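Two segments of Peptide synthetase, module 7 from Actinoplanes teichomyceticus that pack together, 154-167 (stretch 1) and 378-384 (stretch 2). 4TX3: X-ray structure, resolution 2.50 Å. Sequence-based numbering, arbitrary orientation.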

ATOM      1  N   PHE B 154      -9.741   0.217   8.813  1.00 28.72           N
ATOM      2  CA  PHE B 154     -10.479   0.946   9.838  1.00 29.41           C
ATOM      3  C   PHE B 154      -9.735   2.233  10.235  1.00 34.48           C
ATOM      4  O   PHE B 154     -10.311   3.325  10.227  1.00 33.82           O
ATOM      5  CB  PHE B 154     -10.719   0.066  11.068  1.00 27.94           C
ATOM      6  CG  PHE B 154     -11.579   0.720  12.126  1.00 36.09           C
ATOM      7  CD1 PHE B 154     -11.009   1.529  13.111  1.00 36.07           C
ATOM      8  CD2 PHE B 154     -12.957   0.542  12.133  1.00 34.31           C
ATOM      9  CE1 PHE B 154     -11.800   2.149  14.069  1.00 37.09           C
ATOM     10  CE2 PHE B 154     -13.753   1.150  13.097  1.00 34.02           C
ATOM     11  CZ  PHE B 154     -13.174   1.956  14.064  1.00 37.65           C
ATOM     12  N   PHE B 155      -8.448   2.117  10.543  1.00 30.31           N
ATOM     13  CA  PHE B 155      -7.705   3.289  10.976  1.00 35.64           C
ATOM     14  C   PHE B 155      -7.340   4.221   9.822  1.00 34.79           C
ATOM     15  O   PHE B 155      -7.173   5.414  10.044  1.00 34.39           O
ATOM     16  CB  PHE B 155      -6.465   2.864  11.782  1.00 31.53           C
ATOM     17  CG  PHE B 155      -6.827   2.279  13.114  1.00 33.60           C
ATOM     18  CD1 PHE B 155      -7.287   3.093  14.134  1.00 35.41           C
ATOM     19  CD2 PHE B 155      -6.789   0.906  13.330  1.00 36.94           C
ATOM     20  CE1 PHE B 155      -7.670   2.548  15.350  1.00 38.61           C
ATOM     21  CE2 PHE B 155      -7.173   0.356  14.551  1.00 29.04           C
ATOM     22  CZ  PHE B 155      -7.617   1.171  15.549  1.00 31.56           C
ATOM     23  N   ARG B 156      -7.257   3.715   8.592  1.00 35.49           N
ATOM     24  CA  ARG B 156      -7.074   4.634   7.470  1.00 33.88           C
ATOM     25  C   ARG B 156      -8.340   5.454   7.328  1.00 33.24           C
ATOM     26  O   ARG B 156      -8.283   6.644   7.035  1.00 38.81           O
ATOM     27  CB  ARG B 156      -6.734   3.902   6.161  1.00 38.53           C
ATOM     28  CG  ARG B 156      -5.204   3.764   5.910  1.00 46.94           C
ATOM     29  CD  ARG B 156      -4.861   2.610   4.964  1.00 45.20           C
ATOM     30  NE  ARG B 156      -5.913   2.430   3.962  1.00 54.02           N
ATOM     31  CZ  ARG B 156      -6.142   1.294   3.309  1.00 48.28           C
ATOM     32  NH1 ARG B 156      -5.392   0.223   3.553  1.00 43.55           N
ATOM     33  NH2 ARG B 156      -7.120   1.227   2.416  1.00 37.81           N
ATOM     34  N   ASP B 157      -9.490   4.838   7.577  1.00 32.61           N
ATOM     35  CA  ASP B 157     -10.745   5.561   7.402  1.00 31.24           C
ATOM     36  C   ASP B 157     -11.072   6.445   8.612  1.00 34.20           C
ATOM     37  O   ASP B 157     -11.687   7.501   8.461  1.00 34.11           O
ATOM     38  CB  ASP B 157     -11.876   4.583   7.102  1.00 29.90           C
ATOM     39  CG  ASP B 157     -11.800   4.031   5.671  1.00 36.61           C
ATOM     40  OD1 ASP B 157     -11.079   4.634   4.834  1.00 33.61           O
ATOM     41  OD2 ASP B 157     -12.455   3.000   5.378  1.00 34.88           O
ATOM     42  N   LEU B 158     -10.645   6.023   9.801  1.00 34.74           N
ATOM     43  CA  LEU B 158     -10.714   6.861  11.002  1.00 38.59           C
ATOM     44  C   LEU B 158      -9.935   8.190  10.849  1.00 36.27           C
ATOM     45  O   LEU B 158     -10.472   9.276  11.090  1.00 34.57           O
ATOM     46  CB  LEU B 158     -10.183   6.083  12.210  1.00 34.08           C
ATOM     47  CG  LEU B 158     -10.428   6.767  13.550  1.00 31.51           C
ATOM     48  CD1 LEU B 158     -11.910   6.993  13.744  1.00 34.56           C
ATOM     49  CD2 LEU B 158      -9.864   5.961  14.684  1.00 37.59           C
ATOM     50  N   ALA B 159      -8.674   8.079  10.440  1.00 35.85           N
ATOM     51  CA  ALA B 159      -7.813   9.232  10.191  1.00 36.48           C
ATOM     52  C   ALA B 159      -8.438  10.220   9.206  1.00 38.04           C
ATOM     53  O   ALA B 159      -8.425  11.431   9.441  1.00 40.50           O
ATOM     54  CB  ALA B 159      -6.460   8.772   9.681  1.00 31.52           C
ATOM     55  N   ALA B 160      -8.964   9.706   8.100  1.00 34.90           N
ATOM     56  CA  ALA B 160      -9.601  10.552   7.089  1.00 36.91           C
ATOM     57  C   ALA B 160     -10.799  11.315   7.663  1.00 40.89           C
ATOM     58  O   ALA B 160     -10.959  12.519   7.420  1.00 38.44           O
ATOM     59  CB  ALA B 160     -10.039   9.719   5.889  1.00 35.27           C
ATOM     60  N   ALA B 161     -11.627  10.615   8.435  1.00 37.52           N
ATOM     61  CA  ALA B 161     -12.807  11.233   9.021  1.00 34.94           C
ATOM     62  C   ALA B 161     -12.447  12.171  10.186  1.00 41.35           C
ATOM     63  O   ALA B 161     -13.085  13.218  10.351  1.00 37.06           O
ATOM     64  CB  ALA B 161     -13.781  10.177   9.471  1.00 35.42           C
ATOM     65  N   TYR B 162     -11.427  11.822  10.977  1.00 40.17           N
ATOM     66  CA  TYR B 162     -10.993  12.706  12.068  1.00 35.80           C
ATOM     67  C   TYR B 162     -10.463  14.031  11.521  1.00 40.25           C
ATOM     68  O   TYR B 162     -10.760  15.090  12.066  1.00 39.03           O
ATOM     69  CB  TYR B 162      -9.928  12.042  12.942  1.00 34.71           C
ATOM     70  CG  TYR B 162      -9.437  12.916  14.092  1.00 39.54           C
ATOM     71  CD1 TYR B 162     -10.257  13.195  15.179  1.00 38.29           C
ATOM     72  CD2 TYR B 162      -8.148  13.454  14.091  1.00 42.86           C
ATOM     73  CE1 TYR B 162      -9.818  13.990  16.229  1.00 41.30           C
ATOM     74  CE2 TYR B 162      -7.693  14.244  15.147  1.00 41.05           C
ATOM     75  CZ  TYR B 162      -8.532  14.507  16.217  1.00 43.48           C
ATOM     76  OH  TYR B 162      -8.099  15.290  17.276  1.00 40.40           O
ATOM     77  N   GLY B 163      -9.683  13.955  10.445  1.00 39.12           N
ATOM     78  CA  GLY B 163      -9.195  15.131   9.758  1.00 34.43           C
ATOM     79  C   GLY B 163     -10.305  16.120   9.469  1.00 39.44           C
ATOM     80  O   GLY B 163     -10.229  17.282   9.881  1.00 46.51           O
ATOM     81  N   ALA B 164     -11.346  15.658   8.783  1.00 39.69           N
ATOM     82  CA  ALA B 164     -12.475  16.513   8.397  1.00 41.70           C
ATOM     83  C   ALA B 164     -13.275  17.023   9.593  1.00 43.56           C
ATOM     84  O   ALA B 164     -13.535  18.226   9.700  1.00 44.10           O
ATOM     85  CB  ALA B 164     -13.404  15.763   7.438  1.00 42.87           C
ATOM     86  N   ARG B 165     -13.686  16.106  10.470  1.00 41.38           N
ATOM     87  CA  ARG B 165     -14.492  16.457  11.640  1.00 39.83           C
ATOM     88  C   ARG B 165     -13.744  17.422  12.564  1.00 45.88           C
ATOM     89  O   ARG B 165     -14.339  18.339  13.139  1.00 41.41           O
ATOM     90  CB  ARG B 165     -14.897  15.202  12.410  1.00 34.96           C
ATOM     91  CG  ARG B 165     -15.923  14.351  11.709  1.00 38.88           C
ATOM     92  CD  ARG B 165     -17.249  15.093  11.539  1.00 38.07           C
ATOM     93  NE  ARG B 165     -18.273  14.193  11.033  1.00 44.74           N
ATOM     94  CZ  ARG B 165     -19.496  14.557  10.655  1.00 47.52           C
ATOM     95  NH1 ARG B 165     -19.880  15.828  10.717  1.00 37.19           N
ATOM     96  NH2 ARG B 165     -20.337  13.635  10.205  1.00 43.42           N
ATOM     97  N   ARG B 166     -12.436  17.220  12.702  1.00 43.95           N
ATOM     98  CA  ARG B 166     -11.619  18.128  13.499  1.00 44.27           C
ATOM     99  C   ARG B 166     -11.607  19.532  12.889  1.00 45.02           C
ATOM    100  O   ARG B 166     -11.499  20.524  13.601  1.00 48.08           O
ATOM    101  CB  ARG B 166     -10.195  17.597  13.633  1.00 42.94           C
ATOM    102  CG  ARG B 166      -9.319  18.451  14.499  1.00 48.05           C
ATOM    103  CD  ARG B 166      -7.900  17.919  14.571  1.00 50.65           C
ATOM    104  NE  ARG B 166      -7.092  18.787  15.426  1.00 51.62           N
ATOM    105  CZ  ARG B 166      -6.474  19.883  14.999  1.00 46.75           C
ATOM    106  NH1 ARG B 166      -6.557  20.233  13.728  1.00 44.76           N
ATOM    107  NH2 ARG B 166      -5.772  20.624  15.843  1.00 51.67           N
ATOM    108  N   ALA B 167     -11.745  19.610  11.572  1.00 43.67           N
ATOM    109  CA  ALA B 167     -11.767  20.891  10.874  1.00 43.48           C
ATOM    110  C   ALA B 167     -13.181  21.401  10.576  1.00 47.45           C
ATOM    111  O   ALA B 167     -13.360  22.247   9.707  1.00 53.74           O
ATOM    112  CB  ALA B 167     -10.981  20.788   9.576  1.00 44.60           C
ATOM    113  N   ALA B 378      -1.101   5.063  11.972  1.00 57.52           N
ATOM    114  CA  ALA B 378      -1.798   6.018  11.112  1.00 56.36           C
ATOM    115  C   ALA B 378      -1.670   7.444  11.642  1.00 61.61           C
ATOM    116  O   ALA B 378      -1.711   7.683  12.850  1.00 61.97           O
ATOM    117  CB  ALA B 378      -3.258   5.640  10.972  1.00 51.16           C
ATOM    118  N   GLU B 379      -1.527   8.394  10.727  1.00 61.36           N
ATOM    119  CA  GLU B 379      -1.243   9.776  11.086  1.00 56.41           C
ATOM    120  C   GLU B 379      -2.512  10.603  11.322  1.00 58.86           C
ATOM    121  O   GLU B 379      -3.347  10.763  10.425  1.00 55.96           O
ATOM    122  CB  GLU B 379      -0.402  10.422   9.990  1.00 55.99           C
ATOM    123  CG  GLU B 379      -0.069  11.889  10.223  1.00 56.21           C
ATOM    124  CD  GLU B 379       0.642  12.514   9.031  1.00 57.93           C
ATOM    125  OE1 GLU B 379      -0.041  12.795   8.017  1.00 56.30           O
ATOM    126  OE2 GLU B 379       1.880  12.709   9.100  1.00 58.96           O
ATOM    127  N   LEU B 380      -2.644  11.134  12.536  1.00 57.46           N
ATOM    128  CA  LEU B 380      -3.774  11.988  12.885  1.00 48.09           C
ATOM    129  C   LEU B 380      -3.295  13.408  13.119  1.00 47.81           C
ATOM    130  O   LEU B 380      -2.314  13.622  13.820  1.00 50.69           O
ATOM    131  CB  LEU B 380      -4.478  11.468  14.130  1.00 47.68           C
ATOM    132  CG  LEU B 380      -5.162  10.109  14.020  1.00 46.50           C
ATOM    133  CD1 LEU B 380      -5.232   9.516  15.393  1.00 40.74           C
ATOM    134  CD2 LEU B 380      -6.560  10.268  13.463  1.00 40.16           C
ATOM    135  N   PRO B 381      -3.995  14.385  12.535  1.00 48.28           N
ATOM    136  CA  PRO B 381      -3.651  15.807  12.643  1.00 48.28           C
ATOM    137  C   PRO B 381      -3.495  16.317  14.087  1.00 49.00           C
ATOM    138  O   PRO B 381      -4.395  16.142  14.915  1.00 49.27           O
ATOM    139  CB  PRO B 381      -4.829  16.508  11.939  1.00 46.80           C
ATOM    140  CG  PRO B 381      -5.885  15.473  11.769  1.00 43.67           C
ATOM    141  CD  PRO B 381      -5.172  14.165  11.681  1.00 47.80           C
ATOM    142  N   ALA B 382      -2.344  16.945  14.348  1.00 45.37           N
ATOM    143  CA  ALA B 382      -1.966  17.537  15.636  1.00 42.85           C
ATOM    144  C   ALA B 382      -1.731  16.498  16.717  1.00 44.41           C
ATOM    145  O   ALA B 382      -1.939  16.781  17.892  1.00 45.23           O
ATOM    146  CB  ALA B 382      -3.020  18.553  16.109  1.00 43.84           C
ATOM    147  N   LEU B 383      -1.282  15.308  16.321  1.00 47.85           N
ATOM    148  CA  LEU B 383      -1.104  14.191  17.256  1.00 46.23           C
ATOM    149  C   LEU B 383       0.060  13.286  16.878  1.00 46.24           C
ATOM    150  O   LEU B 383       0.255  12.961  15.709  1.00 52.62           O
ATOM    151  CB  LEU B 383      -2.388  13.344  17.335  1.00 43.33           C
ATOM    152  CG  LEU B 383      -3.624  13.969  17.989  1.00 40.94           C
ATOM    153  CD1 LEU B 383      -4.850  13.127  17.739  1.00 40.53           C
ATOM    154  CD2 LEU B 383      -3.388  14.140  19.478  1.00 35.39           C
ATOM    155  N   ARG B 384       0.833  12.873  17.871  1.00 45.20           N
ATOM    156  CA  ARG B 384       1.797  11.804  17.671  1.00 47.58           C
ATOM    157  C   ARG B 384       1.083  10.518  18.032  1.00 49.90           C
ATOM    158  O   ARG B 384       0.580  10.372  19.155  1.00 49.03           O
ATOM    159  CB  ARG B 384       3.044  11.990  18.534  1.00 47.21           C
ATOM    160  CG  ARG B 384       4.009  13.046  18.038  1.00 55.75           C
ATOM    161  CD  ARG B 384       4.603  13.832  19.218  1.00 61.87           C
ATOM    162  NE  ARG B 384       3.603  14.732  19.806  1.00 64.66           N
ATOM    163  CZ  ARG B 384       3.602  15.159  21.071  1.00 66.57           C
ATOM    164  NH1 ARG B 384       4.567  14.792  21.920  1.00 65.41           N
ATOM    165  NH2 ARG B 384       2.632  15.970  21.485  1.00 61.82           N
TER
HETATM  166  O   HOH W   1      -5.920  16.591  16.827  1.00 37.27           O

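Residues 154-166 form a helix that began earlier in the chain, held by i to i+4 hydrogen bonds such as Tyr162 N to Leu158 O (2.7 Å) and Arg166 N to Tyr162 O (2.8 Å); Ala167 is the first residue to leave helical phi/psi. The second stretch is extended at first and then bends through a type II beta turn from Leu380 to Leu383, closed by a weak hydrogen bond from Leu383 N to Leu380 O (3.2 Å). Pro381 and Ala382 occupy the turn's central positions. The fixed phi of proline suits the first of these (-54°), while Ala382 adopts a positive phi of 68°. Along the helix, Phe155, Ala159 and Gly163 lie nearest Ala378, Leu380 and Pro381 in turn, with CA to CA distances of 6.5, 5.6 and 6.3 Å. The helical residues are spaced four apart, so they present one side of the helix to the segment.

The helix backbone itself comes close to the second stretch: Ala159 CA lies 3.7 Å from Leu380 CD2, and Ala159 CB is 3.8 Å from Glu379 O. Gly163 CA lies 3.9 Å from Pro381 CG; a CB here would point sideways and have room, so the contact does not depend on the missing side chain. Near the start of the contact, Phe155 contributes mainly the base of its side chain: its CB is 4.3 Å from Ala378 CB, while the ring leads away from the second stretch.

Tyr162 is the hub. Its CB points toward the second stretch, and the t rotamer carries the ring along the turn. The ring's CD2 meets Leu380 CD2 at 3.6 Å and Pro381 CG at 3.8 Å, and its CE2 lies 4.0 Å from Leu383 CD1. The flat, largely apolar ring can thus touch three hydrophobic side chains while its hydroxyl keeps a polar partner.

No direct hydrogen bond joins the stretches; a single water supplies the polar link. It lies 2.6 Å from Tyr162 OH, donates to Pro381 O at 2.5 Å, and accepts a weak bond from Arg166 NE at 2.9 Å. The carbonyl of Pro381 is thereby satisfied without touching the helix by a direct hydrogen bond.

Arg166, one helical turn after Tyr162, reaches out in an extended t, t, t conformation. One face of its guanidinium lies against the turn, with NH2 3.5 Å from Ala382 CB and NE 3.8 Å from Pro381 O. The flat group can pack by its face while NE still reaches the water. Altogether the contact buries 415 Å², summed over both sides, mostly through van der Waals packing.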